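Local coordinates for putative endonuclease/exonuclease/phosphatase family protein (Bacteroides thetaiotaomicron, PDB 3MPR), which probably hydrolyses phosphodiester bonds in nucleic acid as a metal-dependent nuclease of the endonuclease/exonuclease/phosphatase family, at residues 7-12 and 172-177; 30-35 and 60-65; 112-117 and 148-153. All coordinates share one frame; numbering follows the deposited sequence.

Interaction 1: residues 7-12 and 172-177; sequences LTVASY and PAILTG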
# COMPACT_ATOMS: atom_id res chain seq x y z
N LEU A 7 -2.52 -14.19 -7.49
CA LEU A 7 -3.07 -14.13 -6.14
C LEU A 7 -2.38 -13.06 -5.31
O LEU A 7 -1.16 -12.94 -5.34
CB LEU A 7 -2.84 -15.47 -5.42
CG LEU A 7 -3.54 -16.72 -5.92
CD1 LEU A 7 -3.05 -17.92 -5.13
CD2 LEU A 7 -5.05 -16.56 -5.80
N THR A 8 -3.14 -12.31 -4.51
CA THR A 8 -2.53 -11.46 -3.50
C THR A 8 -2.82 -12.07 -2.14
O THR A 8 -3.98 -12.23 -1.77
CB THR A 8 -3.10 -10.05 -3.54
OG1 THR A 8 -2.75 -9.45 -4.78
CG2 THR A 8 -2.52 -9.21 -2.40
N VAL A 9 -1.77 -12.42 -1.41
CA VAL A 9 -1.94 -13.04 -0.10
C VAL A 9 -1.26 -12.19 0.95
O VAL A 9 -0.45 -11.32 0.62
CB VAL A 9 -1.39 -14.48 -0.08
CG1 VAL A 9 -2.05 -15.33 -1.18
CG2 VAL A 9 0.13 -14.50 -0.22
N ALA A 10 -1.62 -12.42 2.21
CA ALA A 10 -1.04 -11.68 3.33
C ALA A 10 -1.00 -12.54 4.59
O ALA A 10 -1.71 -13.54 4.71
CB ALA A 10 -1.82 -10.41 3.59
N SER A 11 -0.14 -12.12 5.51
CA SER A 11 -0.09 -12.68 6.85
C SER A 11 -0.16 -11.48 7.79
O SER A 11 0.57 -10.50 7.62
CB SER A 11 1.23 -13.43 7.06
OG SER A 11 1.27 -14.01 8.37
N TYR A 12 -1.06 -11.52 8.76
CA TYR A 12 -1.26 -10.35 9.62
C TYR A 12 -1.67 -10.79 11.00
O TYR A 12 -2.76 -11.32 11.19
CB TYR A 12 -2.36 -9.47 9.03
CG TYR A 12 -2.36 -8.02 9.46
CD1 TYR A 12 -1.43 -7.53 10.36
CD2 TYR A 12 -3.31 -7.14 8.95
CE1 TYR A 12 -1.44 -6.18 10.74
CE2 TYR A 12 -3.32 -5.79 9.33
CZ TYR A 12 -2.39 -5.32 10.22
OH TYR A 12 -2.41 -3.99 10.59
N PRO A 172 0.30 -27.25 -4.73
CA PRO A 172 1.19 -26.18 -4.27
C PRO A 172 0.66 -25.62 -2.97
O PRO A 172 -0.55 -25.64 -2.75
CB PRO A 172 1.06 -25.11 -5.37
CG PRO A 172 0.39 -25.78 -6.52
CD PRO A 172 -0.45 -26.88 -5.95
N ALA A 173 1.55 -25.12 -2.11
CA ALA A 173 1.14 -24.64 -0.81
C ALA A 173 1.66 -23.23 -0.53
O ALA A 173 2.70 -22.82 -1.03
CB ALA A 173 1.62 -25.60 0.29
N ILE A 174 0.89 -22.51 0.28
CA ILE A 174 1.26 -21.22 0.80
C ILE A 174 1.13 -21.35 2.30
O ILE A 174 0.12 -21.86 2.78
CB ILE A 174 0.28 -20.14 0.32
CG1 ILE A 174 0.32 -20.06 -1.22
CG2 ILE A 174 0.57 -18.80 1.02
CD1 ILE A 174 -0.77 -19.16 -1.83
N LEU A 175 2.14 -20.91 3.03
CA LEU A 175 2.17 -20.97 4.50
C LEU A 175 2.43 -19.59 5.09
O LEU A 175 3.47 -19.00 4.81
CB LEU A 175 3.28 -21.93 4.97
CG LEU A 175 3.67 -21.90 6.46
CD1 LEU A 175 2.53 -22.35 7.35
CD2 LEU A 175 4.93 -22.75 6.71
N THR A 176 1.47 -19.07 5.88
CA THR A 176 1.63 -17.77 6.54
C THR A 176 1.68 -17.99 8.04
O THR A 176 1.36 -19.07 8.53
CB THR A 176 0.42 -16.83 6.27
OG1 THR A 176 -0.79 -17.43 6.75
CG2 THR A 176 0.27 -16.56 4.77
N GLY A 177 2.06 -16.97 8.80
CA GLY A 177 1.97 -17.10 10.24
C GLY A 177 2.85 -16.15 11.00
O GLY A 177 3.63 -15.41 10.41
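Ser11 and Thr176 form the tight end of this contact, their CB atoms 3.6 Å apart. The two CA atoms are separated by just 5.4 Å. The methyl CG2 of Thr176 leans against the carbonyl O of Ala10 and the CB of Ser11. The hydroxyl of Thr176 is turned to its own sheet, where OG1 is hydrogen-bonded to OD1 of Asn140. With OG anti to its backbone N (chi1 -178°), Ser11 directs its hydroxyl past Thr176 to the backbone of Gly177. That amide N reaches Ser11 OG at 3.1 Å, but the bond is weak, bent to 126° at the hydrogen, and Gln50 NE2 gives the same oxygen a second weak bond.

The two strands belong to different sheets of the DNase I-like beta sandwich: 5-13 runs within the seven-stranded sheet and 173-178 within the six-stranded one. Across the core their segments run nearly alike, 28° apart, with axes approaching to 6.3 Å. From the serine end they diverge, and at Val9 and Ile174 the CA atoms stand 8.8 Å apart. Here the packing is looser and wholly apolar. Ile174 reaches across the wider separation with CD1, which lies 4.1 Å from Val9 CG1. The same methyl also meets Leu7 CD1, at 4.2 Å, both neighbours crossing the isoleucine obliquely. This end is not open to solvent either: Phe138 and Ile230 of the six-stranded sheet and Leu287 of the seven-stranded one pack around it. At the tight end, Gly177 has backbone angles at which a CB would run into the carbonyl O of Thr176, and it lies about 10 Å from the side chain of Glu51, which binds magnesium in this protein although no ion is bound to this chain in the model.

Interaction 2: residues 30-35 and 60-65; sequences QRYPVI and MKEALP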
# COMPACT_ATOMS: atom_id res chain seq x y z
N GLN A 30 -10.84 0.40 18.56
CA GLN A 30 -10.31 1.53 17.81
C GLN A 30 -9.48 1.07 16.60
O GLN A 30 -9.49 1.72 15.55
CB GLN A 30 -9.46 2.38 18.77
CG GLN A 30 -8.67 3.50 18.13
CD GLN A 30 -7.99 4.39 19.16
OE1 GLN A 30 -8.65 5.18 19.82
NE2 GLN A 30 -6.67 4.27 19.28
N ARG A 31 -8.80 -0.06 16.74
CA ARG A 31 -7.81 -0.52 15.75
C ARG A 31 -8.42 -1.25 14.57
O ARG A 31 -8.01 -1.05 13.43
CB ARG A 31 -6.83 -1.52 16.38
CG ARG A 31 -5.94 -0.98 17.45
CD ARG A 31 -4.81 -1.94 17.78
NE ARG A 31 -5.22 -3.16 18.50
CZ ARG A 31 -5.30 -4.36 17.93
NH1 ARG A 31 -5.03 -4.51 16.63
NH2 ARG A 31 -5.65 -5.42 18.68
N TYR A 32 -9.37 -2.13 14.85
CA TYR A 32 -9.82 -3.07 13.83
C TYR A 32 -10.50 -2.45 12.60
O TYR A 32 -10.36 -2.97 11.50
CB TYR A 32 -10.61 -4.25 14.44
CG TYR A 32 -12.12 -4.09 14.52
CD1 TYR A 32 -12.92 -4.19 13.39
CD2 TYR A 32 -12.75 -3.89 15.75
CE1 TYR A 32 -14.30 -4.06 13.47
CE2 TYR A 32 -14.11 -3.75 15.84
CZ TYR A 32 -14.89 -3.84 14.71
OH TYR A 32 -16.25 -3.72 14.82
N PRO A 33 -11.21 -1.33 12.78
CA PRO A 33 -11.76 -0.72 11.57
C PRO A 33 -10.65 -0.30 10.60
O PRO A 33 -10.85 -0.39 9.39
CB PRO A 33 -12.52 0.49 12.11
CG PRO A 33 -12.92 0.08 13.52
CD PRO A 33 -11.69 -0.67 14.01
N VAL A 34 -9.50 0.12 11.12
CA VAL A 34 -8.35 0.46 10.27
C VAL A 34 -7.74 -0.79 9.63
O VAL A 34 -7.44 -0.81 8.43
CB VAL A 34 -7.27 1.22 11.08
CG1 VAL A 34 -6.11 1.66 10.18
CG2 VAL A 34 -7.89 2.44 11.78
N ILE A 35 -7.56 -1.84 10.42
CA ILE A 35 -7.13 -3.13 9.89
C ILE A 35 -8.02 -3.55 8.70
O ILE A 35 -7.51 -3.94 7.65
CB ILE A 35 -7.15 -4.23 10.98
CG1 ILE A 35 -6.11 -3.94 12.05
CG2 ILE A 35 -6.96 -5.63 10.36
CD1 ILE A 35 -6.18 -4.88 13.28
N MSE A 60 -14.32 -8.69 12.41
CA MSE A 60 -13.60 -8.53 11.15
C MSE A 60 -14.48 -8.92 9.98
O MSE A 60 -14.53 -8.20 8.98
CB MSE A 60 -12.29 -9.35 11.15
CG MSE A 60 -11.21 -8.77 12.06
SE MSE A 60 -10.57 -7.01 11.41
CE MSE A 60 -10.17 -7.54 9.58
N LYS A 61 -15.19 -10.03 10.09
CA LYS A 61 -16.09 -10.42 9.01
C LYS A 61 -17.17 -9.34 8.79
O LYS A 61 -17.48 -8.99 7.66
CB LYS A 61 -16.72 -11.79 9.29
CG LYS A 61 -17.66 -12.27 8.20
CD LYS A 61 -18.08 -13.72 8.43
CE LYS A 61 -19.03 -14.18 7.35
NZ LYS A 61 -19.54 -15.56 7.66
N GLU A 62 -17.71 -8.79 9.87
CA GLU A 62 -18.70 -7.73 9.71
C GLU A 62 -18.07 -6.55 8.96
O GLU A 62 -18.72 -5.93 8.12
CB GLU A 62 -19.26 -7.28 11.06
CG GLU A 62 -20.17 -6.06 10.98
CD GLU A 62 -20.68 -5.63 12.34
OE1 GLU A 62 -19.85 -5.29 13.21
OE2 GLU A 62 -21.90 -5.65 12.56
N ALA A 63 -16.81 -6.26 9.26
CA ALA A 63 -16.12 -5.13 8.63
C ALA A 63 -15.65 -5.46 7.22
O ALA A 63 -15.17 -4.57 6.51
CB ALA A 63 -14.93 -4.68 9.48
N LEU A 64 -15.77 -6.73 6.82
CA LEU A 64 -15.25 -7.18 5.53
C LEU A 64 -16.31 -7.87 4.68
O LEU A 64 -16.26 -9.08 4.49
CB LEU A 64 -14.05 -8.10 5.72
CG LEU A 64 -12.76 -7.44 6.24
CD1 LEU A 64 -11.70 -8.51 6.50
CD2 LEU A 64 -12.24 -6.40 5.26
N PRO A 65 -17.27 -7.10 4.14
CA PRO A 65 -18.29 -7.67 3.27
C PRO A 65 -17.61 -8.42 2.16
O PRO A 65 -16.66 -7.89 1.57
CB PRO A 65 -18.98 -6.43 2.69
CG PRO A 65 -18.79 -5.38 3.74
CD PRO A 65 -17.44 -5.65 4.34
O HOH W 1 -17.34 -4.83 12.66
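Two of the helices that flank the beta sandwich, 28-41 and 54-63, pack against each other here, Tyr32 and Ile35 of the first meeting Met60 and Ala63 of the second. In Met60, a selenomethionine in this crystal, the turn at chi2 (-66°) brings SE beside Tyr32, and a second bend at chi3 carries CE to Ile35. SE is 5.3 Å from the centroid of the tyrosine ring and lies obliquely to it, 64° off the normal. The same atom touches Tyr32 CB at 4.1 Å, the two side chains running past one another in opposite senses. Beyond the selenium, the methyl CE rests on Ile35 CG2 at 3.8 Å, these side chains crossing at about a right angle.

Met60 is buried at this Met-aromatic contact, and Trp28, which stacks on Tyr32, also touches it. Further out, Ala63 CB comes to the ring's edge near its plane, 4.1 Å from Tyr32 CE1. Pro33, the next residue of the helix, puts its CD 3.5 Å above the plane of the Tyr32 ring, offset toward the rim of that face.

Toward the surface the chemistry turns polar. Tyr32 OH donates to a water 2.7 Å away, and that water donates in turn to Glu62 OE1 at 2.6 Å, joining the hydroxyl to the carboxylate at the surface.

Interaction 3: residues 112-117 and 148-153; sequences KGWDAV and KKARVE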
# COMPACT_ATOMS: atom_id res chain seq x y z
N LYS A 112 -0.39 -29.20 24.02
CA LYS A 112 0.91 -28.56 23.88
C LYS A 112 1.84 -29.54 23.21
O LYS A 112 1.72 -30.75 23.40
CB LYS A 112 1.48 -28.17 25.25
CG LYS A 112 0.59 -27.22 26.04
CD LYS A 112 1.08 -27.04 27.47
CE LYS A 112 0.10 -26.19 28.27
NZ LYS A 112 0.54 -25.99 29.68
N GLY A 113 2.79 -29.04 22.44
CA GLY A 113 3.72 -29.92 21.76
C GLY A 113 5.13 -29.81 22.31
O GLY A 113 5.60 -28.72 22.63
N TRP A 114 5.81 -30.96 22.41
CA TRP A 114 7.20 -30.99 22.84
C TRP A 114 7.44 -30.05 24.02
O TRP A 114 6.84 -30.22 25.08
CB TRP A 114 8.13 -30.71 21.65
CG TRP A 114 7.85 -31.65 20.49
CD1 TRP A 114 8.37 -32.90 20.31
CD2 TRP A 114 6.95 -31.43 19.39
NE1 TRP A 114 7.87 -33.46 19.16
CE2 TRP A 114 6.99 -32.59 18.58
CE3 TRP A 114 6.12 -30.37 19.01
CZ2 TRP A 114 6.24 -32.71 17.41
CZ3 TRP A 114 5.38 -30.49 17.85
CH2 TRP A 114 5.44 -31.66 17.06
N ASP A 115 8.28 -29.03 23.85
CA ASP A 115 8.65 -28.14 24.95
C ASP A 115 7.90 -26.79 24.96
O ASP A 115 8.33 -25.83 25.62
CB ASP A 115 10.17 -27.91 24.96
CG ASP A 115 10.68 -27.25 23.68
OD1 ASP A 115 9.89 -27.11 22.72
OD2 ASP A 115 11.87 -26.87 23.62
N ALA A 116 6.78 -26.73 24.26
CA ALA A 116 6.01 -25.48 24.18
C ALA A 116 5.23 -25.21 25.47
O ALA A 116 4.95 -26.14 26.22
CB ALA A 116 5.07 -25.52 22.97
N VAL A 117 4.88 -23.95 25.72
CA VAL A 117 4.12 -23.60 26.92
C VAL A 117 2.61 -23.46 26.67
O VAL A 117 1.81 -23.63 27.59
CB VAL A 117 4.64 -22.32 27.59
CG1 VAL A 117 6.07 -22.53 28.08
CG2 VAL A 117 4.57 -21.15 26.62
N LYS A 148 11.64 -24.16 21.73
CA LYS A 148 12.50 -24.21 20.55
C LYS A 148 12.34 -25.55 19.83
O LYS A 148 12.19 -25.61 18.61
CB LYS A 148 13.96 -23.99 20.95
CG LYS A 148 14.94 -23.98 19.79
CD LYS A 148 16.36 -23.80 20.30
CE LYS A 148 17.31 -23.38 19.19
NZ LYS A 148 17.18 -24.25 18.00
N LYS A 149 12.39 -26.64 20.58
CA LYS A 149 12.21 -27.94 19.96
C LYS A 149 10.85 -28.00 19.28
O LYS A 149 10.71 -28.51 18.17
CB LYS A 149 12.32 -29.08 20.99
CG LYS A 149 12.11 -30.45 20.36
CD LYS A 149 12.45 -31.58 21.33
CE LYS A 149 12.50 -32.91 20.58
NZ LYS A 149 12.25 -34.05 21.51
N ALA A 150 9.84 -27.44 19.94
CA ALA A 150 8.48 -27.43 19.38
C ALA A 150 8.42 -26.69 18.04
O ALA A 150 7.77 -27.14 17.11
CB ALA A 150 7.50 -26.84 20.35
N ARG A 151 9.10 -25.54 17.94
CA ARG A 151 9.13 -24.80 16.68
C ARG A 151 9.76 -25.60 15.54
O ARG A 151 9.25 -25.61 14.42
CB ARG A 151 9.84 -23.44 16.85
CG ARG A 151 9.09 -22.44 17.73
CD ARG A 151 9.71 -21.05 17.62
NE ARG A 151 11.10 -21.01 18.07
CZ ARG A 151 11.48 -20.66 19.30
NH1 ARG A 151 10.58 -20.35 20.23
NH2 ARG A 151 12.76 -20.65 19.61
N VAL A 152 10.88 -26.26 15.82
CA VAL A 152 11.55 -27.06 14.81
C VAL A 152 10.67 -28.25 14.41
O VAL A 152 10.44 -28.50 13.22
CB VAL A 152 12.93 -27.55 15.30
CG1 VAL A 152 13.59 -28.44 14.26
CG2 VAL A 152 13.83 -26.35 15.62
N GLU A 153 10.18 -28.98 15.40
CA GLU A 153 9.30 -30.12 15.12
C GLU A 153 8.06 -29.65 14.36
O GLU A 153 7.59 -30.33 13.45
CB GLU A 153 8.89 -30.80 16.42
CG GLU A 153 10.06 -31.44 17.17
CD GLU A 153 10.56 -32.74 16.51
OE1 GLU A 153 9.87 -33.28 15.62
OE2 GLU A 153 11.65 -33.21 16.90
O HOH W 2 13.33 -24.90 24.16
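The indole of Trp114 carries Glu153 on one face: CB of the glutamate sits 3.3 Å from the centroid of the six-membered ring, 11° off its normal, in a CH-pi contact. Glu153 CG lies 3.6 Å from both CE2 and NE1 of Trp114; the bend at chi2 then keeps CD near NE1, and the carboxylate is tilted only slightly against the indole plane. Ala150 CA approaches obliquely, 3.8 Å from Trp114 CE3, and Lys149 CE comes near CD1, also obliquely. Trp114 is the second residue of a type II' beta turn from Gly113 to Ala116, and the turn abuts the N-terminal end of helix 148-164. An alanine in place of Trp114 would probably leave Glu153 CB and CG without the surface they rest on and open a gap beside the first turns of the helix.

Next in the turn, Asp115 has its CG between the backbone N and the carbonyl carbon (chi1 61°), which sets the carboxylate facing the helix start. Both oxygens accept backbone amides on their syn sides, both somewhat out of the carboxylate plane: OD1 from Ala150 N at 2.8 Å and OD2 from Lys149 N at 3.1 Å, each with an angle of 150° at the hydrogen. A water that donates to OD2 also accepts from Lys148 N, tying in one more amide. The partial positive charge of the helix end would probably favour the ionised aspartate. Gly113 O, which accepts the turn's own bond from Ala116 N, also lies against Ala150 CB at 3.5 Å, and Ala116 CB touches that same methyl at 3.8 Å.

Overall arrangement
Interaction 1 lies in the buried core, joining the two sheets of the sandwich face to face, while interactions 2 and 3 are partly buried and sit on opposite sides of the chain's centre, about 33 Å apart between centres. Interaction 1 relies on apolar methyls and one weak bond. Interaction 2 pairs two helices through a selenium-aromatic core with a water bridge at its rim, and interaction 3 fixes a loop to a helix start with a carboxylate gripping backbone amides. Tyr12 CE2 packs on Ile35 CG2 at 3.8 Å, linking interactions 1 and 2 directly. Interaction 3 connects to interaction 1 through the chain, since helix 148-164 leads into strand 173-178.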